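Local coordinates for protein ecto-NAD+ glycohydrolase (CD38 molecule) (Bos taurus, PDB 3GC6) that belongs to the ADP-ribosyl cyclase family as the bovine CD38 molecule, a glycosylated, disulfide-rich ecto-protein, at residues T105-L110 with V148-L153; Q194-A199 with K231-D236; V202-K207 with L238-F243. The protein carries 1 engineered substitution. One frame throughout, in Å; residues are numbered along the deposited sequence. Where two conformers were deposited one is given.

Interaction 1. Residues T105-L110 with V148-L153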
loop_
_atom_site.group_PDB
_atom_site.type_symbol
_atom_site.label_atom_id
_atom_site.label_comp_id
_atom_site.label_asym_id
_atom_site.label_seq_id
_atom_site.Cartn_x
_atom_site.Cartn_y
_atom_site.Cartn_z
ATOM N N THR A 105 -7.072 4.579 17.906
ATOM C CA THR A 105 -6.145 4.546 19.044
ATOM C C THR A 105 -4.693 4.471 18.536
ATOM O O THR A 105 -4.469 4.339 17.330
ATOM C CB THR A 105 -6.359 3.314 19.963
ATOM O OG1 THR A 105 -6.035 2.120 19.245
ATOM C CG2 THR A 105 -7.830 3.235 20.436
ATOM N N LEU A 106 -3.751 4.491 19.483
ATOM C CA LEU A 106 -2.336 4.374 19.131
ATOM C C LEU A 106 -2.116 3.062 18.386
ATOM O O LEU A 106 -1.309 2.995 17.467
ATOM C CB LEU A 106 -1.493 4.420 20.404
ATOM C CG LEU A 106 0.037 4.368 20.238
ATOM C CD1 LEU A 106 0.498 5.516 19.363
ATOM C CD2 LEU A 106 0.728 4.370 21.599
ATOM N N GLU A 107 -2.832 2.018 18.801
ATOM C CA GLU A 107 -2.666 0.700 18.191
ATOM C C GLU A 107 -3.328 0.585 16.829
ATOM O O GLU A 107 -3.227 -0.454 16.171
ATOM C CB GLU A 107 -3.168 -0.379 19.159
ATOM C CG GLU A 107 -2.411 -0.450 20.457
ATOM C CD GLU A 107 -2.720 0.701 21.426
ATOM O OE1 GLU A 107 -3.816 1.287 21.353
ATOM O OE2 GLU A 107 -1.898 1.006 22.295
ATOM N N ASP A 108 -3.982 1.663 16.385
ATOM C CA ASP A 108 -4.586 1.715 15.064
ATOM C C ASP A 108 -3.742 2.532 14.070
ATOM O O ASP A 108 -4.117 2.694 12.916
ATOM C CB ASP A 108 -6.009 2.274 15.152
ATOM C CG ASP A 108 -6.931 1.399 15.983
ATOM O OD1 ASP A 108 -7.005 0.169 15.674
ATOM O OD2 ASP A 108 -7.602 1.919 16.912
ATOM N N THR A 109 -2.621 3.111 14.539
ATOM C CA THR A 109 -1.659 3.718 13.625
ATOM C C THR A 109 -0.880 2.578 12.955
ATOM O O THR A 109 -0.907 1.440 13.438
ATOM C CB THR A 109 -0.652 4.624 14.392
ATOM O OG1 THR A 109 0.117 3.863 15.333
ATOM C CG2 THR A 109 -1.417 5.747 15.126
ATOM N N LEU A 110 -0.152 2.872 11.872
ATOM C CA LEU A 110 0.607 1.795 11.200
ATOM C C LEU A 110 1.571 1.113 12.177
ATOM O O LEU A 110 1.549 -0.116 12.372
ATOM C CB LEU A 110 1.364 2.351 10.004
ATOM C CG LEU A 110 2.012 1.338 9.049
ATOM C CD1 LEU A 110 2.225 1.970 7.659
ATOM C CD2 LEU A 110 3.343 0.865 9.622
ATOM N N VAL A 148 10.708 1.680 25.318
ATOM C CA VAL A 148 11.063 2.935 24.672
ATOM C C VAL A 148 10.267 3.154 23.370
ATOM O O VAL A 148 9.830 4.273 23.064
ATOM C CB VAL A 148 12.586 3.062 24.493
ATOM C CG1 VAL A 148 12.907 4.248 23.615
ATOM C CG2 VAL A 148 13.212 3.194 25.879
ATOM N N PHE A 149 10.021 2.090 22.613
ATOM C CA PHE A 149 9.193 2.202 21.403
ATOM C C PHE A 149 7.830 2.806 21.769
ATOM O O PHE A 149 7.357 3.772 21.147
ATOM C CB PHE A 149 8.968 0.819 20.789
ATOM C CG PHE A 149 7.946 0.819 19.697
ATOM C CD1 PHE A 149 8.292 1.184 18.388
ATOM C CD2 PHE A 149 6.636 0.471 19.977
ATOM C CE1 PHE A 149 7.294 1.177 17.341
ATOM C CE2 PHE A 149 5.657 0.473 18.961
ATOM C CZ PHE A 149 6.000 0.816 17.658
ATOM N N TRP A 150 7.168 2.224 22.768
ATOM C CA TRP A 150 5.801 2.699 23.061
ATOM C C TRP A 150 5.846 4.120 23.640
ATOM O O TRP A 150 4.911 4.896 23.451
ATOM C CB TRP A 150 5.087 1.711 23.988
ATOM C CG TRP A 150 4.717 0.473 23.251
ATOM C CD1 TRP A 150 5.276 -0.765 23.399
ATOM C CD2 TRP A 150 3.701 0.334 22.246
ATOM N NE1 TRP A 150 4.684 -1.674 22.533
ATOM C CE2 TRP A 150 3.715 -1.006 21.805
ATOM C CE3 TRP A 150 2.805 1.226 21.640
ATOM C CZ2 TRP A 150 2.821 -1.482 20.812
ATOM C CZ3 TRP A 150 1.946 0.767 20.656
ATOM C CH2 TRP A 150 1.951 -0.577 20.242
ATOM N N GLU A 151 6.921 4.439 24.358
ATOM C CA GLU A 151 7.069 5.786 24.918
ATOM C C GLU A 151 7.202 6.792 23.774
ATOM O O GLU A 151 6.489 7.815 23.753
ATOM C CB GLU A 151 8.272 5.802 25.886
ATOM C CG GLU A 151 8.990 7.090 26.167
ATOM C CD GLU A 151 10.394 6.767 26.732
ATOM O OE1 GLU A 151 10.475 5.923 27.659
ATOM O OE2 GLU A 151 11.408 7.284 26.229
ATOM N N VAL A 152 8.099 6.554 22.813
ATOM C CA VAL A 152 8.303 7.558 21.787
ATOM C C VAL A 152 7.110 7.591 20.822
ATOM O O VAL A 152 6.711 8.665 20.352
ATOM C CB VAL A 152 9.655 7.393 21.047
ATOM C CG1 VAL A 152 9.728 6.081 20.363
ATOM C CG2 VAL A 152 9.867 8.579 20.071
ATOM N N LEU A 153 6.539 6.429 20.530
ATOM C CA LEU A 153 5.340 6.442 19.683
ATOM C C LEU A 153 4.242 7.248 20.361
ATOM O O LEU A 153 3.526 8.018 19.702
ATOM C CB LEU A 153 4.827 5.033 19.361
ATOM C CG LEU A 153 4.009 4.927 18.065
ATOM C CD1 LEU A 153 4.887 5.168 16.811
ATOM C CD2 LEU A 153 3.299 3.582 18.019
#
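Residues 105-110 make a short 3-10 turn at 106-108 and then run into helix 110-115, while 148-153 is regular helix; the nearest CA atoms, those of L106 and L153, are 8.0 Å apart. L106 points at the helix, its CG anti to the backbone N (chi1 -178°), and splits its two methyls between two partners one turn apart. L106 CD2 meets the rim of the W150 indole near the ring plane, 3.8 Å from W150 CE3. L106 CD1 lies 3.7 Å from L153 CD2, where the two leucines cross obliquely. The indole reaches this position although its CB does not aim at the turn, and F149 CE2 sits over the centre of one of its faces. T109 meets L153 tip to tip, and T109 OG1 gives a 2.7 Å hydrogen bond to L106 O and also caps helix 110-115 at G112 N. E107 folds back at chi2 (74°), which leaves E107 OE2 4.2 Å from W150 CZ3, while OE1 bonds to W87 NE1. The buried contact thus joins the connection between helices 91-101 and 110-115 to helix 145-159, with helix 91-101 packed against T105 and E107, and L111 against L153.

Interaction 2. Residues Q194-A199 with K231-D236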
loop_
_atom_site.group_PDB
_atom_site.type_symbol
_atom_site.label_atom_id
_atom_site.label_comp_id
_atom_site.label_asym_id
_atom_site.label_seq_id
_atom_site.Cartn_x
_atom_site.Cartn_y
_atom_site.Cartn_z
ATOM N N GLN A 194 -3.879 23.456 23.173
ATOM C CA GLN A 194 -5.127 23.995 22.599
ATOM C C GLN A 194 -6.007 23.005 21.835
ATOM O O GLN A 194 -7.014 23.404 21.245
ATOM C CB GLN A 194 -4.851 25.234 21.742
ATOM C CG GLN A 194 -4.288 26.355 22.583
ATOM C CD GLN A 194 -4.036 27.640 21.804
ATOM O OE1 GLN A 194 -4.870 28.053 21.008
ATOM N NE2 GLN A 194 -2.905 28.266 22.039
ATOM N N VAL A 195 -5.652 21.721 21.852
ATOM C CA VAL A 195 -6.676 20.726 21.491
ATOM C C VAL A 195 -7.776 20.734 22.578
ATOM O O VAL A 195 -7.641 21.414 23.599
ATOM C CB VAL A 195 -6.094 19.303 21.267
ATOM C CG1 VAL A 195 -4.952 19.359 20.269
ATOM C CG2 VAL A 195 -5.622 18.693 22.568
ATOM N N GLU A 196 -8.868 20.008 22.331
ATOM C CA GLU A 196 -9.903 19.849 23.340
ATOM C C GLU A 196 -9.964 18.381 23.674
ATOM O O GLU A 196 -9.858 17.514 22.777
ATOM C CB GLU A 196 -11.275 20.337 22.859
ATOM C CG GLU A 196 -11.210 21.780 22.348
ATOM C CD GLU A 196 -12.563 22.426 22.194
ATOM O OE1 GLU A 196 -13.580 21.760 22.490
ATOM O OE2 GLU A 196 -12.586 23.614 21.786
ATOM N N LEU A 197 -10.095 18.076 24.952
ATOM C CA LEU A 197 -10.091 16.675 25.348
ATOM C C LEU A 197 -11.365 16.328 26.086
ATOM O O LEU A 197 -11.767 17.038 27.039
ATOM C CB LEU A 197 -8.859 16.384 26.225
ATOM C CG LEU A 197 -8.646 14.931 26.672
ATOM C CD1 LEU A 197 -7.132 14.648 26.846
ATOM C CD2 LEU A 197 -9.414 14.628 27.949
ATOM N N GLU A 198 -11.996 15.242 25.651
ATOM C CA GLU A 198 -13.131 14.690 26.362
ATOM C C GLU A 198 -12.718 13.381 27.002
ATOM O O GLU A 198 -12.166 12.482 26.328
ATOM C CB GLU A 198 -14.284 14.373 25.416
ATOM C CG GLU A 198 -14.797 15.514 24.665
ATOM C CD GLU A 198 -15.841 15.065 23.662
ATOM O OE1 GLU A 198 -16.196 13.853 23.640
ATOM O OE2 GLU A 198 -16.293 15.931 22.907
ATOM N N ALA A 199 -12.991 13.260 28.295
ATOM C CA ALA A 199 -12.740 12.003 29.008
ATOM C C ALA A 199 -14.064 11.357 29.371
ATOM O O ALA A 199 -15.005 12.035 29.785
ATOM C CB ALA A 199 -11.956 12.252 30.256
ATOM N N LYS A 231 -8.733 22.480 26.711
ATOM C CA LYS A 231 -10.079 22.479 27.287
ATOM C C LYS A 231 -10.428 21.040 27.654
ATOM O O LYS A 231 -10.118 20.125 26.904
ATOM C CB LYS A 231 -11.099 22.992 26.274
ATOM C CG LYS A 231 -12.551 22.878 26.724
ATOM C CD LYS A 231 -13.436 23.992 26.114
ATOM C CE LYS A 231 -14.942 23.636 26.180
ATOM N NZ LYS A 231 -15.326 22.810 27.367
ATOM N N PHE A 232 -11.085 20.854 28.791
ATOM C CA PHE A 232 -11.362 19.512 29.301
ATOM C C PHE A 232 -12.837 19.361 29.612
ATOM O O PHE A 232 -13.413 20.194 30.336
ATOM C CB PHE A 232 -10.521 19.291 30.569
ATOM C CG PHE A 232 -10.684 17.948 31.207
ATOM C CD1 PHE A 232 -10.659 16.791 30.448
ATOM C CD2 PHE A 232 -10.818 17.837 32.580
ATOM C CE1 PHE A 232 -10.771 15.527 31.060
ATOM C CE2 PHE A 232 -10.958 16.586 33.198
ATOM C CZ PHE A 232 -10.921 15.439 32.453
ATOM N N ARG A 233 -13.451 18.306 29.086
ATOM C CA ARG A 233 -14.823 17.958 29.432
ATOM C C ARG A 233 -14.794 16.519 29.902
ATOM O O ARG A 233 -14.253 15.658 29.201
ATOM C CB ARG A 233 -15.740 18.082 28.213
ATOM C CG ARG A 233 -15.942 19.508 27.715
ATOM C CD ARG A 233 -16.924 19.546 26.546
ATOM N NE ARG A 233 -16.351 18.995 25.318
ATOM C CZ ARG A 233 -15.481 19.647 24.556
ATOM N NH1 ARG A 233 -15.087 20.865 24.902
ATOM N NH2 ARG A 233 -14.998 19.078 23.459
ATOM N N CYS A 234 -15.370 16.256 31.076
ATOM C CA CYS A 234 -15.349 14.938 31.649
ATOM C C CYS A 234 -16.764 14.408 31.899
ATOM O O CYS A 234 -17.612 15.124 32.459
ATOM C CB CYS A 234 -14.533 14.973 32.953
ATOM S SG CYS A 234 -14.216 13.398 33.711
ATOM N N MET A 235 -16.993 13.163 31.488
ATOM C CA MET A 235 -18.294 12.512 31.602
ATOM C C MET A 235 -18.116 11.167 32.310
ATOM O O MET A 235 -17.184 10.428 31.993
ATOM C CB MET A 235 -18.873 12.296 30.194
ATOM C CG MET A 235 -19.438 13.552 29.486
ATOM S SD MET A 235 -18.332 14.849 28.848
ATOM C CE MET A 235 -17.136 13.890 27.890
ATOM N N ASP A 236 -18.980 10.838 33.280
ATOM C CA ASP A 236 -18.809 9.627 34.061
ATOM C C ASP A 236 -20.168 8.961 34.338
ATOM O O ASP A 236 -21.166 9.278 33.702
ATOM C CB ASP A 236 -18.070 9.937 35.377
ATOM C CG ASP A 236 -18.830 10.944 36.245
ATOM O OD1 ASP A 236 -20.055 11.058 36.070
ATOM O OD2 ASP A 236 -18.208 11.645 37.082
HETATM O O HOH W 1 -8.627 23.968 24.166
#
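Strands 196-203 and 231-239, the two parallel strands of a beta-alpha-beta unit, start side by side here; the axes of 196-199 and 231-236 approach to 4.7 Å. K231 O takes the N-H of L197 at 2.8 Å, nearly along its C=O axis, and the alternation continues up to M235 N and A199 O. Where the pairing begins, a water sits between V195 O and K231 N, whose direct bond is weak. On the face carrying E196, E198 and R233, the arginine bends at chi3 (-72°) and turns its guanidinium end-on to E196: R233 NH1 at 3.0 Å and NH2 at 3.2 Å both hold E196 OE1, within the guanidinium plane, though the carboxylate is turned 66° from it. R233 NH2 also makes a weak but straight bond to E198 OE2 at 3.4 Å, so one cation serves two acids. On the other face F232 offers its ring edge, F232 CE1 lying 3.5 Å from L197 CD2 and 3.6 Å from A199 CB, while helix 216-227 packs on the same ring. A disulfide from C234 to C213 ties strand 231-239 to the connection that follows strand 196-203. This is a classic beta-alpha-beta crossover at the edge of a parallel sheet.

Interaction 3. Residues V202-K207 with L238-F243. With NAG (2-acetamido-2-deoxy-beta-D-glucopyranose), chain C.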
loop_
_atom_site.group_PDB
_atom_site.type_symbol
_atom_site.label_atom_id
_atom_site.label_comp_id
_atom_site.label_asym_id
_atom_site.label_seq_id
_atom_site.Cartn_x
_atom_site.Cartn_y
_atom_site.Cartn_z
ATOM N N VAL A 202 -15.807 4.997 32.394
ATOM C CA VAL A 202 -16.786 3.954 32.103
ATOM C C VAL A 202 -16.602 2.824 33.116
ATOM O O VAL A 202 -15.484 2.387 33.380
ATOM C CB VAL A 202 -16.606 3.445 30.635
ATOM C CG1 VAL A 202 -17.698 2.418 30.320
ATOM C CG2 VAL A 202 -16.720 4.622 29.660
ATOM N N HIS A 203 -17.711 2.362 33.707
ATOM C CA HIS A 203 -17.631 1.333 34.725
ATOM C C HIS A 203 -18.229 0.047 34.189
ATOM O O HIS A 203 -18.966 0.041 33.196
ATOM C CB HIS A 203 -18.362 1.750 36.029
ATOM C CG HIS A 203 -19.839 1.928 35.876
ATOM N ND1 HIS A 203 -20.724 0.864 35.839
ATOM C CD2 HIS A 203 -20.588 3.046 35.737
ATOM C CE1 HIS A 203 -21.952 1.325 35.682
ATOM N NE2 HIS A 203 -21.896 2.645 35.616
ATOM N N ASP A 204 -17.898 -1.039 34.867
ATOM C CA ASP A 204 -18.376 -2.341 34.439
ATOM C C ASP A 204 -19.828 -2.582 34.783
ATOM O O ASP A 204 -20.319 -2.076 35.781
ATOM C CB ASP A 204 -17.430 -3.398 34.956
ATOM C CG ASP A 204 -16.117 -3.361 34.205
ATOM O OD1 ASP A 204 -16.135 -3.680 33.000
ATOM O OD2 ASP A 204 -15.089 -2.984 34.794
ATOM N N THR A 205 -20.519 -3.333 33.918
ATOM C CA THR A 205 -21.961 -3.514 34.047
ATOM C C THR A 205 -22.300 -4.042 35.451
ATOM O O THR A 205 -21.656 -4.960 35.952
ATOM C CB THR A 205 -22.537 -4.442 32.909
ATOM O OG1 THR A 205 -23.969 -4.499 32.965
ATOM C CG2 THR A 205 -21.968 -5.860 33.006
ATOM N N GLY A 206 -23.266 -3.403 36.095
ATOM C CA GLY A 206 -23.772 -3.865 37.392
ATOM C C GLY A 206 -22.879 -3.630 38.591
ATOM O O GLY A 206 -23.191 -4.051 39.699
ATOM N N LYS A 207 -21.756 -2.954 38.381
ATOM C CA LYS A 207 -20.879 -2.608 39.501
ATOM C C LYS A 207 -20.816 -1.085 39.648
ATOM O O LYS A 207 -20.472 -0.381 38.696
ATOM C CB LYS A 207 -19.485 -3.212 39.290
ATOM C CG LYS A 207 -19.499 -4.748 39.277
ATOM C CD LYS A 207 -18.095 -5.367 39.241
ATOM C CE LYS A 207 -17.523 -5.455 37.830
ATOM N NZ LYS A 207 -18.280 -6.404 36.940
ATOM N N LEU A 238 -21.208 6.007 33.593
ATOM C CA LEU A 238 -21.716 5.321 32.382
ATOM C C LEU A 238 -21.232 3.891 32.377
ATOM O O LEU A 238 -20.053 3.626 32.608
ATOM C CB LEU A 238 -21.144 5.983 31.095
ATOM C CG LEU A 238 -21.621 7.379 30.738
ATOM C CD1 LEU A 238 -20.728 7.924 29.630
ATOM C CD2 LEU A 238 -23.082 7.375 30.294
ATOM N N SER A 239 -22.127 2.942 32.081
ATOM C CA SER A 239 -21.705 1.574 31.868
ATOM C C SER A 239 -21.109 1.474 30.469
ATOM O O SER A 239 -21.268 2.391 29.643
ATOM C CB SER A 239 -22.922 0.620 31.944
ATOM O OG SER A 239 -23.803 0.901 30.866
ATOM N N ARG A 240 -20.494 0.335 30.165
ATOM C CA ARG A 240 -20.003 0.106 28.806
ATOM C C ARG A 240 -21.078 0.312 27.732
ATOM O O ARG A 240 -20.850 0.979 26.720
ATOM C CB ARG A 240 -19.417 -1.297 28.664
ATOM C CG ARG A 240 -18.177 -1.533 29.489
ATOM C CD ARG A 240 -17.631 -2.931 29.222
ATOM N NE ARG A 240 -16.682 -3.351 30.250
ATOM C CZ ARG A 240 -15.428 -3.709 30.001
ATOM N NH1 ARG A 240 -14.959 -3.709 28.755
ATOM N NH2 ARG A 240 -14.641 -4.076 31.007
ATOM N N ASP A 241 -22.255 -0.277 27.935
ATOM C CA ASP A 241 -23.307 -0.162 26.920
ATOM C C ASP A 241 -23.827 1.266 26.817
ATOM O O ASP A 241 -24.105 1.740 25.702
ATOM C CB ASP A 241 -24.464 -1.120 27.212
ATOM C CG ASP A 241 -24.072 -2.578 27.020
ATOM O OD1 ASP A 241 -23.021 -2.860 26.396
ATOM O OD2 ASP A 241 -24.841 -3.462 27.475
ATOM N N GLN A 242 -23.971 1.958 27.956
ATOM C CA GLN A 242 -24.426 3.357 27.892
ATOM C C GLN A 242 -23.413 4.200 27.124
ATOM O O GLN A 242 -23.787 5.028 26.297
ATOM C CB GLN A 242 -24.615 3.948 29.295
ATOM C CG GLN A 242 -25.791 3.322 30.030
ATOM C CD GLN A 242 -25.880 3.781 31.442
ATOM O OE1 GLN A 242 -24.870 3.899 32.151
ATOM N NE2 GLN A 242 -27.111 4.031 31.889
ATOM N N PHE A 243 -22.132 3.964 27.380
ATOM C CA PHE A 243 -21.059 4.706 26.722
ATOM C C PHE A 243 -21.094 4.466 25.215
ATOM O O PHE A 243 -21.065 5.406 24.391
ATOM C CB PHE A 243 -19.717 4.244 27.300
ATOM C CG PHE A 243 -18.507 4.741 26.541
ATOM C CD1 PHE A 243 -18.262 6.099 26.404
ATOM C CD2 PHE A 243 -17.604 3.838 25.982
ATOM C CE1 PHE A 243 -17.159 6.566 25.727
ATOM C CE2 PHE A 243 -16.488 4.293 25.278
ATOM C CZ PHE A 243 -16.262 5.650 25.138
HETATM C C1 NAG C . -11.231 -1.774 34.474
HETATM C C2 NAG C . -11.845 -2.478 33.254
HETATM C C3 NAG C . -11.988 -3.982 33.548
HETATM C C4 NAG C . -10.734 -4.619 34.163
HETATM C C5 NAG C . -10.222 -3.746 35.306
HETATM C C6 NAG C . -8.896 -4.247 35.905
HETATM C C7 NAG C . -13.336 -1.134 31.836
HETATM C C8 NAG C . -14.672 -0.467 31.727
HETATM N N2 NAG C . -13.158 -1.920 32.915
HETATM O O3 NAG C . -12.395 -4.676 32.385
HETATM O O4 NAG C . -11.038 -5.935 34.652
HETATM O O5 NAG C . -10.017 -2.436 34.801
HETATM O O6 NAG C . -7.932 -4.433 34.888
HETATM O O7 NAG C . -12.477 -0.961 30.966
HETATM O O HOH W 2 -24.486 3.642 34.815
HETATM O O HOH W 3 -20.284 -1.885 31.788
#
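A protein-linked glycan rests on the ends of the two parallel strands of a beta-alpha-beta unit, where 202-207 leaves the sheet and 238-243 turns into helix 240-244. R240, extended from CG to NE, grips D204 side-on: R240 NE at 2.8 Å and NH2 at 2.5 Å both hold one oxygen, D204 OD1, within the guanidinium plane. D204 OD2 accepts from NAG N2 at 2.9 Å, the acetamide methyl C8 lies over one face of the guanidinium, and R240 NH2 adds a weak bond to the sugar O3. Both carboxylate oxygens are thus bonded, and the charge of R240 probably keeps the acid ionised. Along the strands, H203 N donates to L238 O at 2.9 Å, and the imidazole, folded into the crowded position (chi1 64°), lays a face over L238 O and S239 N while its ND1 donates to D204 O. A water bridges H203 O and R240 N. V202 sends CG2 over one face of the F243 ring, a CH-pi contact 3.9 Å from the centroid, while L93 packs on both residues. S239 OG accepts from Q242 N at 3.1 Å and Q242 OE1 takes S239 N in return: the reciprocal capping box of a helix N-terminus.

Overall arrangement
Along the chain interaction 1 closes before the others open, whereas interactions 2 and 3 alternate their segments. These last two lie on the same pair of strands, 196-203 and 231-239, with centres about 19 Å apart: interaction 2 joins their beginnings, interaction 3 their ends, where strand 231-239 passes into helix 240-244. Strand 231-239 is outermost in the four-stranded parallel sheet of this chain. Interaction 1 belongs to a helical region near the centre of the chain, about 22 Å from interaction 2 and 27 Å from interaction 3, centre to centre, and touches neither. Helix 91-101 packs against both interactions 1 and 3, so it connects the helical part with the end of the sheet that the glycan touches.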